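Local structure of sugar-phosphate aldolase (Thermotoga maritima, 1PVT) at residues 8-13 with 28-33; 177-182 with 187-192. The protein is an aldolase of the class II aldolase and adducin family, with an alpha/beta fold built on a mixed beta sheet flanked by helices. All coordinates share one frame; numbering follows the deposited sequence.

Contact 1 of 2, residues 8-13 with 28-33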
ATOM      1  N   ARG A   8      -7.962  -9.367 -11.132  1.00 60.47           N
ATOM      2  CA  ARG A   8      -8.823  -8.399 -11.783  1.00 60.91           C
ATOM      3  C   ARG A   8      -9.109  -7.274 -10.800  1.00 59.25           C
ATOM      4  O   ARG A   8      -9.150  -6.107 -11.182  1.00 59.91           O
ATOM      5  CB  ARG A   8     -10.127  -9.074 -12.232  1.00 63.01           C
ATOM      6  CG  ARG A   8      -9.977  -9.878 -13.520  1.00 68.80           C
ATOM      7  CD  ARG A   8     -10.891 -11.097 -13.568  1.00 73.87           C
ATOM      8  NE  ARG A   8     -10.651 -11.916 -14.765  1.00 79.77           N
ATOM      9  CZ  ARG A   8     -10.896 -13.227 -14.850  1.00 82.43           C
ATOM     10  NH1 ARG A   8     -11.387 -13.887 -13.803  1.00 82.57           N
ATOM     11  NH2 ARG A   8     -10.665 -13.883 -15.986  1.00 84.02           N
ATOM     12  N   GLU A   9      -9.277  -7.627  -9.528  1.00 58.39           N
ATOM     13  CA  GLU A   9      -9.572  -6.645  -8.488  1.00 57.36           C
ATOM     14  C   GLU A   9      -8.401  -5.707  -8.310  1.00 54.20           C
ATOM     15  O   GLU A   9      -8.563  -4.526  -7.994  1.00 52.92           O
ATOM     16  CB  GLU A   9      -9.867  -7.338  -7.165  1.00 61.14           C
ATOM     17  CG  GLU A   9     -10.940  -6.628  -6.363  1.00 67.01           C
ATOM     18  CD  GLU A   9     -10.848  -6.923  -4.874  1.00 71.09           C
ATOM     19  OE1 GLU A   9     -10.793  -8.132  -4.511  1.00 71.98           O
ATOM     20  OE2 GLU A   9     -10.835  -5.943  -4.077  1.00 71.43           O
ATOM     21  N   ILE A  10      -7.212  -6.250  -8.501  1.00 51.54           N
ATOM     22  CA  ILE A  10      -6.006  -5.459  -8.398  1.00 49.28           C
ATOM     23  C   ILE A  10      -5.865  -4.589  -9.638  1.00 47.57           C
ATOM     24  O   ILE A  10      -5.584  -3.395  -9.536  1.00 47.92           O
ATOM     25  CB  ILE A  10      -4.767  -6.356  -8.283  1.00 49.69           C
ATOM     26  CG1 ILE A  10      -4.707  -6.936  -6.866  1.00 51.19           C
ATOM     27  CG2 ILE A  10      -3.489  -5.572  -8.678  1.00 47.82           C
ATOM     28  CD1 ILE A  10      -3.439  -7.744  -6.570  1.00 51.81           C
ATOM     29  N   GLN A  11      -6.052  -5.190 -10.809  1.00 45.72           N
ATOM     30  CA  GLN A  11      -5.939  -4.460 -12.062  1.00 44.01           C
ATOM     31  C   GLN A  11      -6.912  -3.296 -12.118  1.00 43.27           C
ATOM     32  O   GLN A  11      -6.556  -2.201 -12.555  1.00 43.15           O
ATOM     33  CB  GLN A  11      -6.179  -5.398 -13.228  1.00 43.39           C
ATOM     34  CG  GLN A  11      -5.043  -6.355 -13.439  1.00 45.85           C
ATOM     35  CD  GLN A  11      -5.215  -7.172 -14.698  1.00 48.12           C
ATOM     36  OE1 GLN A  11      -6.124  -8.000 -14.793  1.00 49.85           O
ATOM     37  NE2 GLN A  11      -4.350  -6.938 -15.682  1.00 48.37           N
ATOM     38  N   LYS A  12      -8.138  -3.531 -11.667  1.00 42.68           N
ATOM     39  CA  LYS A  12      -9.148  -2.484 -11.652  1.00 42.90           C
ATOM     40  C   LYS A  12      -8.655  -1.306 -10.810  1.00 40.98           C
ATOM     41  O   LYS A  12      -8.780  -0.153 -11.217  1.00 42.20           O
ATOM     42  CB  LYS A  12     -10.465  -3.034 -11.104  1.00 46.38           C
ATOM     43  CG  LYS A  12     -11.565  -1.995 -10.969  1.00 51.86           C
ATOM     44  CD  LYS A  12     -12.919  -2.630 -10.634  1.00 55.28           C
ATOM     45  CE  LYS A  12     -13.985  -1.563 -10.328  1.00 57.82           C
ATOM     46  NZ  LYS A  12     -14.219  -0.622 -11.468  1.00 60.05           N
ATOM     47  N   VAL A  13      -8.083  -1.592  -9.645  1.00 39.65           N
ATOM     48  CA  VAL A  13      -7.556  -0.538  -8.767  1.00 37.06           C
ATOM     49  C   VAL A  13      -6.384   0.206  -9.422  1.00 35.29           C
ATOM     50  O   VAL A  13      -6.258   1.424  -9.285  1.00 33.90           O
ATOM     51  CB  VAL A  13      -7.101  -1.128  -7.395  1.00 37.15           C
ATOM     52  CG1 VAL A  13      -6.186  -0.139  -6.653  1.00 35.46           C
ATOM     53  CG2 VAL A  13      -8.333  -1.473  -6.547  1.00 32.63           C
ATOM     54  N   GLY A  28       4.394   3.434  -7.276  1.00 56.11           N
ATOM     55  CA  GLY A  28       3.185   2.901  -6.677  1.00 55.22           C
ATOM     56  C   GLY A  28       3.080   1.395  -6.862  1.00 54.27           C
ATOM     57  O   GLY A  28       3.302   0.880  -7.969  1.00 55.33           O
ATOM     58  N   ASN A  29       2.744   0.689  -5.785  1.00 50.78           N
ATOM     59  CA  ASN A  29       2.622  -0.752  -5.844  1.00 47.33           C
ATOM     60  C   ASN A  29       1.438  -1.180  -5.043  1.00 45.78           C
ATOM     61  O   ASN A  29       0.932  -0.425  -4.212  1.00 44.83           O
ATOM     62  CB  ASN A  29       3.869  -1.403  -5.276  1.00 46.52           C
ATOM     63  CG  ASN A  29       5.104  -1.019  -6.038  1.00 46.75           C
ATOM     64  OD1 ASN A  29       5.332  -1.485  -7.162  1.00 45.15           O
ATOM     65  ND2 ASN A  29       5.909  -0.142  -5.443  1.00 46.94           N
ATOM     66  N   ILE A  30       1.014  -2.410  -5.290  1.00 44.74           N
ATOM     67  CA  ILE A  30      -0.126  -2.986  -4.599  1.00 43.02           C
ATOM     68  C   ILE A  30       0.279  -4.375  -4.159  1.00 45.02           C
ATOM     69  O   ILE A  30       1.123  -5.001  -4.790  1.00 45.43           O
ATOM     70  CB  ILE A  30      -1.332  -3.113  -5.552  1.00 39.41           C
ATOM     71  CG1 ILE A  30      -1.675  -1.736  -6.148  1.00 34.80           C
ATOM     72  CG2 ILE A  30      -2.513  -3.740  -4.809  1.00 38.63           C
ATOM     73  CD1 ILE A  30      -2.695  -1.766  -7.261  1.00 27.85           C
ATOM     74  N   SER A  31      -0.311  -4.857  -3.076  1.00 49.12           N
ATOM     75  CA  SER A  31      -0.006  -6.204  -2.588  1.00 53.46           C
ATOM     76  C   SER A  31      -1.205  -6.798  -1.845  1.00 55.42           C
ATOM     77  O   SER A  31      -1.802  -6.162  -0.957  1.00 54.57           O
ATOM     78  CB  SER A  31       1.224  -6.197  -1.666  1.00 53.44           C
ATOM     79  OG  SER A  31       0.950  -5.539  -0.431  1.00 55.15           O
ATOM     80  N   VAL A  32      -1.563  -8.020  -2.223  1.00 58.14           N
ATOM     81  CA  VAL A  32      -2.687  -8.695  -1.593  1.00 62.16           C
ATOM     82  C   VAL A  32      -2.220 -10.048  -1.081  1.00 65.08           C
ATOM     83  O   VAL A  32      -1.494 -10.776  -1.768  1.00 65.24           O
ATOM     84  CB  VAL A  32      -3.866  -8.904  -2.589  1.00 62.23           C
ATOM     85  CG1 VAL A  32      -5.120  -9.383  -1.836  1.00 61.49           C
ATOM     86  CG2 VAL A  32      -4.150  -7.607  -3.334  1.00 62.23           C
ATOM     87  N   ARG A  33      -2.644 -10.375   0.132  1.00 68.97           N
ATOM     88  CA  ARG A  33      -2.276 -11.633   0.755  1.00 72.05           C
ATOM     89  C   ARG A  33      -3.346 -12.677   0.491  1.00 74.26           C
ATOM     90  O   ARG A  33      -4.504 -12.500   0.858  1.00 73.96           O
ATOM     91  CB  ARG A  33      -2.089 -11.416   2.258  1.00 72.12           C
ATOM     92  CG  ARG A  33      -1.730 -12.655   3.039  1.00 72.36           C
ATOM     93  CD  ARG A  33      -1.058 -12.281   4.346  1.00 72.69           C
ATOM     94  NE  ARG A  33      -1.749 -11.202   5.054  1.00 73.58           N
ATOM     95  CZ  ARG A  33      -2.843 -11.354   5.793  1.00 73.44           C
ATOM     96  NH1 ARG A  33      -3.395 -12.549   5.936  1.00 74.15           N
ATOM     97  NH2 ARG A  33      -3.378 -10.306   6.399  1.00 73.35           N
TER
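Ile-10 of the helix reaches across to both Ile-30 and Val-32 of the strand, and Val-13 adds a second point of contact with Ile-30. All four side chains are buried. The side-chain contacts between the two segments are apolar, with no hydrogen bond from one to the other.

The closest meeting is between two methyl groups, Ile-10 CD1 and Val-32 CG2, at 3.3 Å. This is shorter than usual for methyls and doubtful at this resolution. Ile-10 CG1 lies 3.6 Å from the same Val-32 CG2, so the end of the long isoleucine branch runs along this methyl. The branch is extended (chi2 -174°), which carries CD1 beyond CG1 to the strand. The shorter branch of Ile-10 serves the other neighbour: its CG2 is 4.1 Å from Ile-30 CD1. Ile-10 passes Ile-30 and Val-32 alongside, each pair running in opposite directions.

Ile-30 answers from the strand with its own extended branch (chi2 171°). Ile-30 CD1 lies 3.9 Å from Val-13 CG1, and these two side chains meet at a slant. Ile-30 CD1 also sits 4.0 Å from Ile-10 O, so it packs on the helix backbone.

Helix 2-19 here covers one face of the central mixed sheet of this alpha/beta fold. The helix segment runs nearly antiparallel to the strand segment, at 157°, with the axes 9.9 Å apart at closest approach. Val-203 of helix 203-224 touches both Val-13 and Ile-30 and extends the apolar layer, while Leu-61 of the neighbouring sheet strand 58-63 touches Ile-10.

The polar groups bond to other partners. Glu-9 OE2 is hydrogen-bonded to Ala-204 N, at the start of helix 203-224. Ser-31 points away from helix 2-19, and its OG is hydrogen-bonded to His-106 ND1 and His-110 NE2.

Contact 2 of 2, residues 177-182 with 187-192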
ATOM      1  N   LEU A 177       8.779  -2.820   9.491  1.00 66.10           N
ATOM      2  CA  LEU A 177       8.733  -2.948  10.942  1.00 66.80           C
ATOM      3  C   LEU A 177       8.211  -1.629  11.519  1.00 67.71           C
ATOM      4  O   LEU A 177       7.213  -1.609  12.256  1.00 67.26           O
ATOM      5  CB  LEU A 177      10.133  -3.250  11.488  1.00 65.17           C
ATOM      6  CG  LEU A 177      10.856  -4.463  10.896  1.00 64.52           C
ATOM      7  CD1 LEU A 177      12.224  -4.580  11.537  1.00 64.43           C
ATOM      8  CD2 LEU A 177      10.050  -5.731  11.122  1.00 62.89           C
ATOM      9  N   LYS A 178       8.884  -0.531  11.172  1.00 68.19           N
ATOM     10  CA  LYS A 178       8.465   0.788  11.633  1.00 68.56           C
ATOM     11  C   LYS A 178       6.966   0.967  11.365  1.00 69.03           C
ATOM     12  O   LYS A 178       6.170   1.175  12.284  1.00 68.65           O
ATOM     13  CB  LYS A 178       9.236   1.882  10.889  1.00 68.40           C
ATOM     14  CG  LYS A 178      10.702   2.013  11.253  1.00 68.63           C
ATOM     15  CD  LYS A 178      11.225   3.401  10.869  1.00 69.73           C
ATOM     16  CE  LYS A 178      12.577   3.688  11.514  1.00 71.06           C
ATOM     17  NZ  LYS A 178      13.009   5.110  11.358  1.00 72.37           N
ATOM     18  N   THR A 179       6.606   0.871  10.088  1.00 70.01           N
ATOM     19  CA  THR A 179       5.233   1.025   9.634  1.00 71.06           C
ATOM     20  C   THR A 179       4.228   0.233  10.447  1.00 73.33           C
ATOM     21  O   THR A 179       3.205   0.769  10.873  1.00 73.46           O
ATOM     22  CB  THR A 179       5.097   0.604   8.169  1.00 69.54           C
ATOM     23  OG1 THR A 179       5.883   1.481   7.356  1.00 67.72           O
ATOM     24  CG2 THR A 179       3.638   0.655   7.725  1.00 67.81           C
ATOM     25  N   VAL A 180       4.512  -1.047  10.652  1.00 76.07           N
ATOM     26  CA  VAL A 180       3.604  -1.901  11.407  1.00 79.61           C
ATOM     27  C   VAL A 180       3.317  -1.334  12.794  1.00 82.16           C
ATOM     28  O   VAL A 180       2.181  -1.375  13.266  1.00 81.77           O
ATOM     29  CB  VAL A 180       4.168  -3.331  11.557  1.00 79.11           C
ATOM     30  CG1 VAL A 180       3.160  -4.219  12.279  1.00 79.06           C
ATOM     31  CG2 VAL A 180       4.492  -3.906  10.190  1.00 79.21           C
ATOM     32  N   GLU A 181       4.347  -0.797  13.438  1.00 85.74           N
ATOM     33  CA  GLU A 181       4.201  -0.227  14.775  1.00 90.16           C
ATOM     34  C   GLU A 181       3.201   0.927  14.806  1.00 91.40           C
ATOM     35  O   GLU A 181       2.303   0.965  15.654  1.00 91.82           O
ATOM     36  CB  GLU A 181       5.555   0.261  15.277  1.00 93.08           C
ATOM     37  CG  GLU A 181       6.653  -0.764  15.107  1.00 98.30           C
ATOM     38  CD  GLU A 181       7.989  -0.262  15.608  1.00101.38           C
ATOM     39  OE1 GLU A 181       8.376   0.865  15.224  1.00102.89           O
ATOM     40  OE2 GLU A 181       8.652  -0.997  16.378  1.00103.27           O
ATOM     41  N   LYS A 182       3.372   1.871  13.884  1.00 92.34           N
ATOM     42  CA  LYS A 182       2.493   3.028  13.789  1.00 92.41           C
ATOM     43  C   LYS A 182       1.150   2.537  13.262  1.00 93.11           C
ATOM     44  O   LYS A 182       0.091   3.064  13.605  1.00 92.98           O
ATOM     45  CB  LYS A 182       3.089   4.049  12.822  1.00 91.91           C
ATOM     46  CG  LYS A 182       4.613   4.055  12.785  1.00 90.96           C
ATOM     47  CD  LYS A 182       5.225   4.417  14.130  1.00 89.80           C
ATOM     48  CE  LYS A 182       6.745   4.266  14.096  1.00 88.81           C
ATOM     49  NZ  LYS A 182       7.397   5.133  13.067  1.00 87.13           N
ATOM     50  N   ASP A 187      -5.699   1.983   9.844  1.00 80.05           N
ATOM     51  CA  ASP A 187      -5.861   1.619   8.447  1.00 77.42           C
ATOM     52  C   ASP A 187      -5.112   2.439   7.406  1.00 75.03           C
ATOM     53  O   ASP A 187      -5.451   2.389   6.222  1.00 74.97           O
ATOM     54  CB  ASP A 187      -7.338   1.560   8.078  1.00 79.08           C
ATOM     55  CG  ASP A 187      -7.919   0.167   8.256  1.00 81.18           C
ATOM     56  OD1 ASP A 187      -7.147  -0.819   8.195  1.00 81.95           O
ATOM     57  OD2 ASP A 187      -9.148   0.055   8.440  1.00 82.81           O
ATOM     58  N   ALA A 188      -4.080   3.167   7.829  1.00 71.85           N
ATOM     59  CA  ALA A 188      -3.285   3.970   6.907  1.00 68.36           C
ATOM     60  C   ALA A 188      -2.065   4.603   7.569  1.00 66.57           C
ATOM     61  O   ALA A 188      -2.136   5.095   8.696  1.00 66.67           O
ATOM     62  CB  ALA A 188      -4.153   5.055   6.280  1.00 67.53           C
ATOM     63  N   VAL A 189      -0.945   4.587   6.855  1.00 64.48           N
ATOM     64  CA  VAL A 189       0.287   5.180   7.348  1.00 63.30           C
ATOM     65  C   VAL A 189       0.852   6.093   6.283  1.00 62.48           C
ATOM     66  O   VAL A 189       0.946   5.702   5.123  1.00 62.79           O
ATOM     67  CB  VAL A 189       1.337   4.107   7.683  1.00 63.54           C
ATOM     68  CG1 VAL A 189       2.752   4.670   7.507  1.00 62.74           C
ATOM     69  CG2 VAL A 189       1.140   3.639   9.116  1.00 63.93           C
ATOM     70  N   LEU A 190       1.224   7.307   6.679  1.00 61.68           N
ATOM     71  CA  LEU A 190       1.791   8.271   5.746  1.00 62.04           C
ATOM     72  C   LEU A 190       3.293   8.248   5.857  1.00 63.29           C
ATOM     73  O   LEU A 190       3.823   8.626   6.897  1.00 64.40           O
ATOM     74  CB  LEU A 190       1.321   9.685   6.075  1.00 59.97           C
ATOM     75  CG  LEU A 190      -0.100  10.084   5.723  1.00 58.74           C
ATOM     76  CD1 LEU A 190      -0.462  11.280   6.555  1.00 58.22           C
ATOM     77  CD2 LEU A 190      -0.227  10.381   4.237  1.00 57.67           C
ATOM     78  N   TRP A 191       3.983   7.791   4.813  1.00 64.66           N
ATOM     79  CA  TRP A 191       5.445   7.792   4.843  1.00 65.55           C
ATOM     80  C   TRP A 191       5.802   9.220   4.529  1.00 67.90           C
ATOM     81  O   TRP A 191       5.796   9.630   3.372  1.00 67.80           O
ATOM     82  CB  TRP A 191       6.058   6.889   3.774  1.00 63.11           C
ATOM     83  CG  TRP A 191       5.813   5.433   3.978  1.00 61.96           C
ATOM     84  CD1 TRP A 191       5.257   4.832   5.077  1.00 61.66           C
ATOM     85  CD2 TRP A 191       6.107   4.383   3.051  1.00 60.74           C
ATOM     86  NE1 TRP A 191       5.187   3.471   4.883  1.00 61.29           N
ATOM     87  CE2 TRP A 191       5.703   3.171   3.648  1.00 60.76           C
ATOM     88  CE3 TRP A 191       6.668   4.351   1.773  1.00 59.43           C
ATOM     89  CZ2 TRP A 191       5.845   1.942   3.008  1.00 60.25           C
ATOM     90  CZ3 TRP A 191       6.809   3.129   1.140  1.00 60.61           C
ATOM     91  CH2 TRP A 191       6.399   1.941   1.759  1.00 60.35           C
ATOM     92  N   ASP A 192       6.092   9.981   5.574  1.00 71.08           N
ATOM     93  CA  ASP A 192       6.426  11.380   5.418  1.00 73.57           C
ATOM     94  C   ASP A 192       7.344  11.619   4.230  1.00 73.98           C
ATOM     95  O   ASP A 192       8.445  11.068   4.161  1.00 74.18           O
ATOM     96  CB  ASP A 192       7.069  11.911   6.699  1.00 75.94           C
ATOM     97  CG  ASP A 192       7.320  13.402   6.641  1.00 77.82           C
ATOM     98  OD1 ASP A 192       8.245  13.807   5.905  1.00 78.96           O
ATOM     99  OD2 ASP A 192       6.582  14.162   7.316  1.00 79.38           O
TER
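Thr-179 meets Val-189 and Trp-191 where the helix of a beta-alpha-beta unit packs on its second strand. The unit runs from strand 163-165 through helix 173-182 to strand 188-191, and its two strands are parallel neighbours in the sheet. The helix and strand segments cross at 132°.

The tight part is buried and mostly apolar. Thr-179 CG2 stands anti to the backbone N and faces the fork of Val-189, 4.1 Å from both CG1 and CG2. Val-189 CG2 also lies 3.9 Å from Thr-179 O, against the helix backbone. Val-165 touches Val-189 from the first strand of the unit.

The looser side is at Lys-182, which is partly exposed. Lys-182 CB lies 4.2 Å from Val-189 CG2, but the chain then leads away from the strand. Its NZ forms a salt bridge with Glu-166 OE2, and Lys-178 NZ binds the other oxygen of the same carboxylate.

The hydroxyl of Thr-179 is held mainly by its own helix, through a hydrogen bond to Leu-175 O. Trp-191 NE1 adds a weak, bent hydrogen bond to Thr-179 OG1, 3.2 Å long with an N-H...O angle of 132°.

In the fold
Contact 1 and contact 2 pack helices on the same sheet, but on opposite faces of it. Their centres are about 19 Å apart, on opposite sides of the chain's centre, and their nearest atoms are about 7 Å apart without touching. Strands 122-126 and 196-200 lie between strand 28-34 and strand 188-191. His-125 links the two regions: it shares a backbone hydrogen bond with Asn-29, and its ring meets that of Trp-191. Helix 103-115 is a second link. Its Phe-113 touches Arg-33, its Thr-105 touches Trp-191, and its Ile-109 touches Val-180.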